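Local coordinates for protein pertussis toxin-like subunit ArtA (Escherichia coli, PDB 4Z9D) that probably acts as the NAD-dependent ADP-ribosyltransferase subunit of a pertussis-like AB5 toxin that inhibits trimeric G proteins, at residues A49-E59 and E115-I125; G127-L136 and D147-V157. The protein carries 2 engineered substitutions. All coordinates share one frame; numbering follows the deposited sequence.

Contact 1: A49-E59 and E115-I125. Engineered in segment 115-125: D116 (natural residue Gln), D118 (natural residue Glu). With NAD (nicotinamide-adenine-dinucleotide), chain F.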
loop_
_atom_site.group_PDB
_atom_site.type_symbol
_atom_site.label_atom_id
_atom_site.label_comp_id
_atom_site.label_asym_id
_atom_site.label_seq_id
_atom_site.Cartn_x
_atom_site.Cartn_y
_atom_site.Cartn_z
ATOM N N ALA A 49 -9.503 7.176 1.340
ATOM C CA ALA A 49 -9.843 6.875 -0.043
ATOM C C ALA A 49 -8.813 5.957 -0.671
ATOM O O ALA A 49 -9.024 5.418 -1.754
ATOM C CB ALA A 49 -9.947 8.143 -0.853
ATOM N N PHE A 50 -7.686 5.815 -0.003
ATOM C CA PHE A 50 -6.513 5.239 -0.636
ATOM C C PHE A 50 -6.153 3.860 -0.080
ATOM O O PHE A 50 -6.388 3.565 1.098
ATOM C CB PHE A 50 -5.320 6.190 -0.470
ATOM C CG PHE A 50 -5.602 7.609 -0.886
ATOM C CD1 PHE A 50 -5.724 7.938 -2.229
ATOM C CD2 PHE A 50 -5.745 8.617 0.062
ATOM C CE1 PHE A 50 -5.977 9.248 -2.626
ATOM C CE2 PHE A 50 -5.995 9.935 -0.319
ATOM C CZ PHE A 50 -6.117 10.252 -1.677
ATOM N N ILE A 51 -5.544 3.040 -0.930
ATOM C CA ILE A 51 -5.011 1.733 -0.528
ATOM C C ILE A 51 -3.494 1.799 -0.652
ATOM O O ILE A 51 -2.971 2.003 -1.740
ATOM C CB ILE A 51 -5.564 0.597 -1.403
ATOM C CG1 ILE A 51 -7.101 0.589 -1.369
ATOM C CG2 ILE A 51 -4.993 -0.754 -0.978
ATOM C CD1 ILE A 51 -7.745 -0.159 -2.540
ATOM N N ALA A 52 -2.789 1.655 0.466
ATOM C CA ALA A 52 -1.343 1.856 0.486
ATOM C C ALA A 52 -0.590 0.685 -0.125
ATOM O O ALA A 52 -0.914 -0.476 0.128
ATOM C CB ALA A 52 -0.864 2.074 1.912
ATOM N N THR A 53 0.432 0.995 -0.916
ATOM C CA THR A 53 1.350 -0.016 -1.457
ATOM C C THR A 53 2.766 0.550 -1.442
ATOM O O THR A 53 2.956 1.735 -1.165
ATOM C CB THR A 53 0.998 -0.432 -2.911
ATOM O OG1 THR A 53 1.313 0.646 -3.806
ATOM C CG2 THR A 53 -0.477 -0.789 -3.065
ATOM N N THR A 54 3.765 -0.288 -1.723
ATOM C CA THR A 54 5.135 0.204 -1.820
ATOM C C THR A 54 5.854 -0.539 -2.931
ATOM O O THR A 54 5.558 -1.708 -3.195
ATOM C CB THR A 54 5.926 0.011 -0.492
ATOM O OG1 THR A 54 7.295 0.418 -0.666
ATOM C CG2 THR A 54 5.908 -1.459 -0.073
ATOM N N THR A 55 6.798 0.130 -3.583
ATOM C CA THR A 55 7.592 -0.529 -4.619
ATOM C C THR A 55 8.696 -1.389 -4.018
ATOM O O THR A 55 9.309 -2.203 -4.715
ATOM C CB THR A 55 8.250 0.476 -5.569
ATOM O OG1 THR A 55 9.068 1.382 -4.818
ATOM C CG2 THR A 55 7.191 1.251 -6.355
ATOM N N SER A 56 8.959 -1.187 -2.730
ATOM C CA SER A 56 10.130 -1.763 -2.069
ATOM C C SER A 56 9.865 -3.035 -1.254
ATOM O O SER A 56 9.171 -3.007 -0.237
ATOM C CB SER A 56 10.763 -0.698 -1.168
ATOM O OG SER A 56 11.753 -1.242 -0.312
ATOM N N LEU A 57 10.439 -4.146 -1.710
ATOM C CA LEU A 57 10.367 -5.417 -1.009
ATOM C C LEU A 57 10.969 -5.288 0.386
ATOM O O LEU A 57 10.425 -5.794 1.374
ATOM C CB LEU A 57 11.122 -6.490 -1.798
ATOM C CG LEU A 57 11.271 -7.851 -1.122
ATOM C CD1 LEU A 57 9.911 -8.524 -0.983
ATOM C CD2 LEU A 57 12.248 -8.750 -1.873
ATOM N N ILE A 58 12.067 -4.550 0.458
ATOM C CA ILE A 58 12.759 -4.341 1.721
ATOM C C ILE A 58 11.833 -3.656 2.707
ATOM O O ILE A 58 11.762 -4.048 3.878
ATOM C CB ILE A 58 14.040 -3.511 1.524
ATOM C CG1 ILE A 58 15.113 -4.392 0.887
ATOM C CG2 ILE A 58 14.521 -2.940 2.859
ATOM C CD1 ILE A 58 16.243 -3.630 0.237
ATOM N N GLU A 59 11.114 -2.638 2.232
ATOM C CA GLU A 59 10.138 -1.938 3.061
ATOM C C GLU A 59 9.019 -2.835 3.569
ATOM O O GLU A 59 8.529 -2.622 4.676
ATOM C CB GLU A 59 9.522 -0.746 2.313
ATOM C CG GLU A 59 10.450 0.471 2.224
ATOM C CD GLU A 59 9.785 1.695 1.601
ATOM O OE1 GLU A 59 8.595 1.599 1.222
ATOM O OE2 GLU A 59 10.456 2.755 1.501
ATOM N N GLU A 115 12.527 8.134 0.476
ATOM C CA GLU A 115 12.990 7.125 -0.472
ATOM C C GLU A 115 12.027 6.962 -1.646
ATOM O O GLU A 115 12.310 6.221 -2.582
ATOM C CB GLU A 115 13.196 5.798 0.256
ATOM C CG GLU A 115 14.595 5.642 0.826
ATOM C CD GLU A 115 14.686 4.484 1.794
ATOM O OE1 GLU A 115 14.072 4.587 2.882
ATOM O OE2 GLU A 115 15.362 3.479 1.477
ATOM N N ASP A 116 10.906 7.675 -1.588
ATOM C CA ASP A 116 9.948 7.741 -2.697
ATOM C C ASP A 116 9.402 6.406 -3.205
ATOM O O ASP A 116 9.154 6.255 -4.402
ATOM C CB ASP A 116 10.590 8.469 -3.881
ATOM C CG ASP A 116 10.935 9.903 -3.566
ATOM O OD1 ASP A 116 10.293 10.494 -2.663
ATOM O OD2 ASP A 116 11.865 10.432 -4.212
ATOM N N ASN A 117 9.159 5.462 -2.309
ATOM C CA ASN A 117 8.593 4.176 -2.718
ATOM C C ASN A 117 7.090 4.064 -2.507
ATOM O O ASN A 117 6.485 3.057 -2.867
ATOM C CB ASN A 117 9.296 3.053 -1.974
ATOM C CG ASN A 117 10.771 3.009 -2.279
ATOM O OD1 ASN A 117 11.175 3.154 -3.434
ATOM N ND2 ASN A 117 11.589 2.863 -1.245
ATOM N N ASP A 118 6.483 5.094 -1.931
ATOM C CA ASP A 118 5.047 5.039 -1.668
ATOM C C ASP A 118 4.210 5.267 -2.910
ATOM O O ASP A 118 4.443 6.210 -3.669
ATOM C CB ASP A 118 4.641 6.058 -0.605
ATOM C CG ASP A 118 5.248 5.760 0.746
ATOM O OD1 ASP A 118 4.727 4.842 1.416
ATOM O OD2 ASP A 118 6.224 6.441 1.142
ATOM N N ILE A 119 3.225 4.391 -3.088
ATOM C CA ILE A 119 2.268 4.489 -4.181
ATOM C C ILE A 119 0.893 4.191 -3.596
ATOM O O ILE A 119 0.740 3.245 -2.822
ATOM C CB ILE A 119 2.606 3.529 -5.332
ATOM C CG1 ILE A 119 3.861 4.022 -6.066
ATOM C CG2 ILE A 119 1.449 3.436 -6.308
ATOM C CD1 ILE A 119 4.302 3.126 -7.162
ATOM N N VAL A 120 -0.107 5.009 -3.904
ATOM C CA VAL A 120 -1.449 4.700 -3.425
ATOM C C VAL A 120 -2.359 4.339 -4.584
ATOM O O VAL A 120 -2.243 4.912 -5.662
ATOM C CB VAL A 120 -2.084 5.870 -2.638
ATOM C CG1 VAL A 120 -1.264 6.169 -1.377
ATOM C CG2 VAL A 120 -2.173 7.113 -3.494
ATOM N N ALA A 121 -3.270 3.397 -4.348
ATOM C CA ALA A 121 -4.326 3.101 -5.310
ATOM C C ALA A 121 -5.579 3.764 -4.815
ATOM O O ALA A 121 -5.836 3.814 -3.610
ATOM C CB ALA A 121 -4.534 1.617 -5.458
ATOM N N VAL A 122 -6.383 4.262 -5.736
ATOM C CA VAL A 122 -7.613 4.910 -5.316
ATOM C C VAL A 122 -8.804 3.945 -5.383
ATOM O O VAL A 122 -9.054 3.300 -6.404
ATOM C CB VAL A 122 -7.882 6.189 -6.150
ATOM C CG1 VAL A 122 -6.788 7.220 -5.892
ATOM C CG2 VAL A 122 -7.988 5.875 -7.647
ATOM N N GLU A 123 -9.530 3.870 -4.268
ATOM C CA GLU A 123 -10.790 3.118 -4.127
ATOM C C GLU A 123 -10.664 1.585 -4.156
ATOM O O GLU A 123 -11.112 0.912 -3.227
ATOM C CB GLU A 123 -11.822 3.551 -5.190
ATOM C CG GLU A 123 -13.244 3.102 -4.810
ATOM C CD GLU A 123 -14.293 3.261 -5.919
ATOM O OE1 GLU A 123 -14.253 4.255 -6.681
ATOM O OE2 GLU A 123 -15.154 2.362 -6.031
ATOM N N HIS A 124 -10.079 1.023 -5.206
ATOM C CA HIS A 124 -10.200 -0.425 -5.413
ATOM C C HIS A 124 -9.107 -0.976 -6.305
ATOM O O HIS A 124 -8.896 -0.479 -7.400
ATOM C CB HIS A 124 -11.579 -0.753 -6.030
ATOM C CG HIS A 124 -11.778 -2.200 -6.360
ATOM N ND1 HIS A 124 -11.632 -3.209 -5.427
ATOM C CD2 HIS A 124 -12.104 -2.818 -7.522
ATOM C CE1 HIS A 124 -11.859 -4.377 -6.001
ATOM N NE2 HIS A 124 -12.141 -4.172 -7.270
ATOM N N ILE A 125 -8.432 -2.013 -5.830
ATOM C CA ILE A 125 -7.550 -2.832 -6.657
ATOM C C ILE A 125 -8.235 -4.157 -6.957
ATOM O O ILE A 125 -8.468 -4.937 -6.052
ATOM C CB ILE A 125 -6.215 -3.122 -5.937
ATOM C CG1 ILE A 125 -5.507 -1.816 -5.569
ATOM C CG2 ILE A 125 -5.309 -4.042 -6.787
ATOM C CD1 ILE A 125 -4.350 -2.027 -4.566
HETATM P PA NAD F . -5.069 -0.290 6.330
HETATM O O1A NAD F . -5.289 -0.189 4.864
HETATM O O2A NAD F . -6.072 0.287 7.262
HETATM O O5B NAD F . -4.832 -1.867 6.664
HETATM C C5B NAD F . -4.675 -2.399 7.989
HETATM C C4B NAD F . -5.629 -3.605 8.123
HETATM O O4B NAD F . -7.018 -3.159 8.093
HETATM C C3B NAD F . -5.506 -4.477 6.910
HETATM O O3B NAD F . -4.316 -5.309 7.069
HETATM C C2B NAD F . -6.760 -5.288 7.069
HETATM O O2B NAD F . -6.634 -6.059 8.252
HETATM C C1B NAD F . -7.773 -4.172 7.365
HETATM N N9A NAD F . -8.365 -3.404 6.212
HETATM C C8A NAD F . -7.875 -2.495 5.371
HETATM N N7A NAD F . -8.864 -2.109 4.561
HETATM C C5A NAD F . -9.976 -2.762 4.911
HETATM C C6A NAD F . -11.233 -2.740 4.430
HETATM N N6A NAD F . -11.468 -1.923 3.406
HETATM N N1A NAD F . -12.211 -3.503 4.945
HETATM C C2A NAD F . -11.905 -4.335 6.020
HETATM N N3A NAD F . -10.589 -4.345 6.503
HETATM C C4A NAD F . -9.659 -3.557 5.939
HETATM O O3 NAD F . -3.674 0.355 6.693
HETATM P PN NAD F . -2.305 0.057 5.867
HETATM O O1N NAD F . -2.591 -0.098 4.414
HETATM O O2N NAD F . -1.523 -0.966 6.594
HETATM O O5D NAD F . -1.621 1.483 6.044
HETATM C C5D NAD F . -1.395 2.066 7.333
HETATM C C4D NAD F . -0.202 3.026 7.259
HETATM O O4D NAD F . 0.876 2.235 6.649
HETATM C C3D NAD F . -0.481 4.210 6.314
HETATM O O3D NAD F . 0.303 5.350 6.686
HETATM C C2D NAD F . 0.071 3.637 5.024
HETATM O O2D NAD F . 0.353 4.680 4.065
HETATM C C1D NAD F . 1.346 2.942 5.487
HETATM N N1N NAD F . 1.824 1.997 4.415
HETATM C C2N NAD F . 1.336 0.667 4.362
HETATM C C3N NAD F . 1.721 -0.226 3.362
HETATM C C7N NAD F . 1.241 -1.550 3.330
HETATM O O7N NAD F . 1.866 -2.423 2.515
HETATM N N7N NAD F . 0.232 -1.886 4.139
HETATM C C4N NAD F . 2.611 0.219 2.388
HETATM C C5N NAD F . 3.106 1.522 2.426
HETATM C C6N NAD F . 2.717 2.419 3.416
HETATM O O HOH W 1 2.083 4.019 0.234
HETATM O O HOH W 2 9.626 3.679 -6.573
HETATM O O HOH W 3 9.184 5.590 0.558
#
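A49 O starts the contact, taking E123 N at 3.0 Å. F50 turns its ring to V120 and V122: V122 CG1 lies at the ring edge, 3.9 Å from F50 CD1, and V120 CG2 comes in obliquely. I51, on the opposite face, exchanges two backbone bonds with A121 and stretches CD1 past it to E123 O and H124 N, while its CG2 meets I125 CD1. A52 CB lies 3.6 Å from C2N of the NAD nicotinamide ring. The antiparallel strands 50-54 and 118-122 of the ADP-ribosyltransferase fold border that ring, with A52, T53 and D118 in the NAD pocket; A52-T53-T54 probably replaces the family's Ser-Thr-Ser motif, and the engineered D116 and D118 stand where the natural Gln and Glu would probably fit its Q-x-E signature. T53 holds OG1 between its backbone N and carbonyl carbon (chi1 71°), letting OG1 donate to I119 O at 2.8 Å beside the bond from T53 N. Water 1 lies within hydrogen-bonding reach of T53 O and D118 OD1, the latter 3.7 Å from NAD C6N. T54 OG1 closes an ST turn with S56 N and donates to E59 OE1 at 2.6 Å. T55 CG2 packs on I119 CD1, and S56 OG N-caps the following helix through E59 N. E59 OE2 receives N117 ND2 at 3.0 Å, nearly straight, in the amide plane but well above the carboxylate plane.

Contact 2: G127-L136 and D147-V157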
loop_
_atom_site.group_PDB
_atom_site.type_symbol
_atom_site.label_atom_id
_atom_site.label_comp_id
_atom_site.label_asym_id
_atom_site.label_seq_id
_atom_site.Cartn_x
_atom_site.Cartn_y
_atom_site.Cartn_z
ATOM N N GLY A 127 -8.965 -8.056 -7.926
ATOM C CA GLY A 127 -8.280 -9.319 -7.716
ATOM C C GLY A 127 -7.418 -9.724 -8.893
ATOM O O GLY A 127 -6.337 -10.295 -8.714
ATOM N N GLU A 128 -7.884 -9.402 -10.098
ATOM C CA GLU A 128 -7.171 -9.736 -11.324
ATOM C C GLU A 128 -5.813 -9.031 -11.457
ATOM O O GLU A 128 -4.980 -9.444 -12.262
ATOM C CB GLU A 128 -8.056 -9.433 -12.538
ATOM C CG GLU A 128 -9.070 -10.546 -12.785
ATOM C CD GLU A 128 -10.102 -10.210 -13.850
ATOM O OE1 GLU A 128 -10.673 -11.166 -14.428
ATOM O OE2 GLU A 128 -10.353 -9.005 -14.101
ATOM N N ASN A 129 -5.591 -7.972 -10.681
ATOM C CA ASN A 129 -4.300 -7.287 -10.674
ATOM C C ASN A 129 -3.275 -7.955 -9.764
ATOM O O ASN A 129 -2.091 -7.620 -9.797
ATOM C CB ASN A 129 -4.454 -5.840 -10.211
ATOM C CG ASN A 129 -5.000 -4.951 -11.283
ATOM O OD1 ASN A 129 -6.137 -5.124 -11.713
ATOM N ND2 ASN A 129 -4.200 -3.982 -11.723
ATOM N N ILE A 130 -3.732 -8.871 -8.924
ATOM C CA ILE A 130 -2.857 -9.434 -7.909
ATOM C C ILE A 130 -2.188 -10.697 -8.422
ATOM O O ILE A 130 -2.848 -11.671 -8.781
ATOM C CB ILE A 130 -3.625 -9.700 -6.611
ATOM C CG1 ILE A 130 -4.257 -8.386 -6.126
ATOM C CG2 ILE A 130 -2.695 -10.258 -5.531
ATOM C CD1 ILE A 130 -5.385 -8.571 -5.138
ATOM N N VAL A 131 -0.862 -10.663 -8.449
ATOM C CA VAL A 131 -0.059 -11.728 -9.023
ATOM C C VAL A 131 0.009 -12.938 -8.112
ATOM O O VAL A 131 -0.152 -14.081 -8.562
ATOM C CB VAL A 131 1.374 -11.221 -9.322
ATOM C CG1 VAL A 131 2.248 -12.327 -9.894
ATOM C CG2 VAL A 131 1.312 -10.055 -10.293
ATOM N N GLU A 132 0.272 -12.686 -6.832
ATOM C CA GLU A 132 0.605 -13.755 -5.905
ATOM C C GLU A 132 0.593 -13.258 -4.468
ATOM O O GLU A 132 0.519 -12.053 -4.204
ATOM C CB GLU A 132 1.984 -14.355 -6.261
ATOM C CG GLU A 132 3.135 -13.356 -6.149
ATOM C CD GLU A 132 4.454 -13.880 -6.716
ATOM O OE1 GLU A 132 5.490 -13.214 -6.491
ATOM O OE2 GLU A 132 4.456 -14.943 -7.382
ATOM N N ALA A 133 0.660 -14.195 -3.539
ATOM C CA ALA A 133 0.755 -13.855 -2.136
ATOM C C ALA A 133 1.826 -14.709 -1.481
ATOM O O ALA A 133 2.105 -15.810 -1.936
ATOM C CB ALA A 133 -0.568 -14.058 -1.450
ATOM N N VAL A 134 2.436 -14.173 -0.429
ATOM C CA VAL A 134 3.368 -14.934 0.400
ATOM C C VAL A 134 2.993 -14.744 1.866
ATOM O O VAL A 134 2.965 -13.609 2.348
ATOM C CB VAL A 134 4.831 -14.476 0.181
ATOM C CG1 VAL A 134 5.768 -15.193 1.149
ATOM C CG2 VAL A 134 5.256 -14.715 -1.252
ATOM N N GLU A 135 2.718 -15.832 2.588
ATOM C CA GLU A 135 2.483 -15.730 4.033
ATOM C C GLU A 135 3.791 -15.362 4.708
ATOM O O GLU A 135 4.808 -15.975 4.418
ATOM C CB GLU A 135 1.970 -17.048 4.635
ATOM C CG GLU A 135 0.948 -17.792 3.804
ATOM C CD GLU A 135 0.308 -18.951 4.561
ATOM O OE1 GLU A 135 -0.465 -19.717 3.936
ATOM O OE2 GLU A 135 0.575 -19.093 5.779
ATOM N N LEU A 136 3.767 -14.393 5.616
ATOM C CA LEU A 136 4.992 -13.987 6.315
ATOM C C LEU A 136 5.093 -14.680 7.663
ATOM O O LEU A 136 4.099 -14.834 8.363
ATOM C CB LEU A 136 5.044 -12.465 6.496
ATOM C CG LEU A 136 5.014 -11.615 5.220
ATOM C CD1 LEU A 136 5.013 -10.136 5.529
ATOM C CD2 LEU A 136 6.198 -11.962 4.339
ATOM N N ASP A 147 9.792 -15.241 4.587
ATOM C CA ASP A 147 8.739 -15.721 3.683
ATOM C C ASP A 147 8.302 -17.130 4.041
ATOM O O ASP A 147 9.136 -18.035 4.126
ATOM C CB ASP A 147 9.210 -15.699 2.228
ATOM C CG ASP A 147 9.365 -14.301 1.676
ATOM O OD1 ASP A 147 9.529 -14.185 0.441
ATOM O OD2 ASP A 147 9.312 -13.322 2.456
ATOM N N GLY A 148 6.999 -17.306 4.258
ATOM C CA GLY A 148 6.404 -18.628 4.383
ATOM C C GLY A 148 5.889 -19.098 3.033
ATOM O O GLY A 148 6.430 -18.717 1.994
ATOM N N PRO A 149 4.840 -19.932 3.040
ATOM C CA PRO A 149 4.294 -20.501 1.803
ATOM C C PRO A 149 3.792 -19.426 0.844
ATOM O O PRO A 149 3.158 -18.459 1.277
ATOM C CB PRO A 149 3.120 -21.356 2.291
ATOM C CG PRO A 149 3.376 -21.581 3.747
ATOM C CD PRO A 149 4.088 -20.356 4.230
ATOM N N GLY A 150 4.044 -19.616 -0.444
ATOM C CA GLY A 150 3.566 -18.679 -1.438
ATOM C C GLY A 150 2.367 -19.274 -2.141
ATOM O O GLY A 150 2.222 -20.496 -2.213
ATOM N N THR A 151 1.515 -18.405 -2.679
ATOM C CA THR A 151 0.344 -18.837 -3.419
ATOM C C THR A 151 0.223 -17.998 -4.681
ATOM O O THR A 151 0.343 -16.781 -4.614
ATOM C CB THR A 151 -0.937 -18.669 -2.587
ATOM O OG1 THR A 151 -0.735 -19.157 -1.253
ATOM C CG2 THR A 151 -2.082 -19.402 -3.236
ATOM N N THR A 152 -0.049 -18.641 -5.815
ATOM C CA THR A 152 -0.205 -17.919 -7.075
ATOM C C THR A 152 -1.680 -17.685 -7.365
ATOM O O THR A 152 -2.505 -18.551 -7.112
ATOM C CB THR A 152 0.447 -18.684 -8.261
ATOM O OG1 THR A 152 1.862 -18.756 -8.054
ATOM C CG2 THR A 152 0.176 -17.981 -9.587
ATOM N N ASN A 153 -2.013 -16.495 -7.844
ATOM C CA ASN A 153 -3.380 -16.179 -8.207
ATOM C C ASN A 153 -3.613 -16.648 -9.637
ATOM O O ASN A 153 -3.088 -16.056 -10.581
ATOM C CB ASN A 153 -3.636 -14.677 -8.076
ATOM C CG ASN A 153 -5.049 -14.296 -8.460
ATOM O OD1 ASN A 153 -5.901 -15.167 -8.634
ATOM N ND2 ASN A 153 -5.312 -12.990 -8.585
ATOM N N ALA A 154 -4.369 -17.729 -9.804
ATOM C CA ALA A 154 -4.622 -18.251 -11.146
ATOM C C ALA A 154 -5.454 -17.300 -11.999
ATOM O O ALA A 154 -5.445 -17.398 -13.230
ATOM C CB ALA A 154 -5.304 -19.609 -11.068
ATOM N N ARG A 155 -6.153 -16.378 -11.339
ATOM C CA ARG A 155 -7.047 -15.427 -12.000
ATOM C C ARG A 155 -6.327 -14.152 -12.451
ATOM O O ARG A 155 -6.941 -13.274 -13.054
ATOM C CB ARG A 155 -8.190 -15.040 -11.062
ATOM C CG ARG A 155 -8.944 -16.197 -10.426
ATOM C CD ARG A 155 -9.607 -17.111 -11.414
ATOM N NE ARG A 155 -10.694 -16.442 -12.123
ATOM C CZ ARG A 155 -11.785 -17.051 -12.577
ATOM N NH1 ARG A 155 -12.709 -16.356 -13.221
ATOM N NH2 ARG A 155 -11.957 -18.350 -12.379
ATOM N N TYR A 156 -5.047 -14.027 -12.102
ATOM C CA TYR A 156 -4.255 -12.863 -12.512
ATOM C C TYR A 156 -4.353 -12.611 -14.023
ATOM O O TYR A 156 -4.251 -13.537 -14.833
ATOM C CB TYR A 156 -2.780 -13.040 -12.102
ATOM C CG TYR A 156 -1.877 -11.927 -12.609
ATOM C CD1 TYR A 156 -0.902 -12.184 -13.565
ATOM C CD2 TYR A 156 -2.026 -10.617 -12.159
ATOM C CE1 TYR A 156 -0.087 -11.179 -14.057
ATOM C CE2 TYR A 156 -1.212 -9.595 -12.647
ATOM C CZ TYR A 156 -0.244 -9.889 -13.593
ATOM O OH TYR A 156 0.568 -8.886 -14.088
ATOM N N VAL A 157 -4.576 -11.351 -14.384
ATOM C CA VAL A 157 -4.605 -10.930 -15.783
ATOM C C VAL A 157 -3.312 -10.220 -16.145
ATOM O O VAL A 157 -3.048 -9.122 -15.661
ATOM C CB VAL A 157 -5.815 -10.001 -16.068
ATOM C CG1 VAL A 157 -5.727 -9.406 -17.467
ATOM C CG2 VAL A 157 -7.109 -10.764 -15.887
HETATM O O HOH W 4 -9.090 -13.566 -14.581
HETATM O O HOH W 5 -0.159 -14.954 -11.107
HETATM O O HOH W 6 3.403 -16.411 -9.103
#
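V131 lays CG2 over one face of the Y156 ring, a CH-pi contact 3.8 Å from the centroid and offset toward the rim. The two side chains run side by side the same way, and N129 O meets the ring at its edge. F6 of strand 6-11 touches both partners. N153 swings CG anti to its backbone N (chi1 179°), sending ND2 across to I130 O at 2.8 Å; its OD1 takes R155 N in an Asx turn. V157 CG2 crosses the extended E128 chain obliquely, 3.7 Å from E128 CD, with V157 N bonded to E128 O. Water 4 ties E128 OE1 to R155 O. Farther along, V134 CG1 rests 3.6 Å from D147 CB, whose carboxylate goes on to R79 and Y61. E135 crosses P149 with its CB 3.9 Å from P149 CD, and E135 N bonds P149 O. The register slips by one residue between V134 and L136, a beta bulge at G148 and P149. Backbone bonds between A133 and T151, and from N153 N to V131 O, hold the regular part of this bulged antiparallel beta hairpin, whose second strand is outermost in the four-stranded sheet of the ADP-ribosyltransferase fold.

In the fold
Contact 1 lies about 3 Å from the centre of the chain and contact 2 about 15 Å, measured between centres, and the two are about 17 Å apart. Both rest on antiparallel strand pairs, but in different sheets: contact 1 belongs to the small three-stranded one beside NAD, contact 2 to the four-stranded one. They follow in series, strand 124-125 leading into strand 130-139. Strand 6-11 touches side chains of both. Contact 1 is the more buried, 10 of its 19 touching residues being buried; the hydroxyls of T53 and T54 and the carboxylate of E59 find partners within it. In the more exposed contact 2, E132 and D147 form salt bridges with R81 and R79 of the inner strand 77-83.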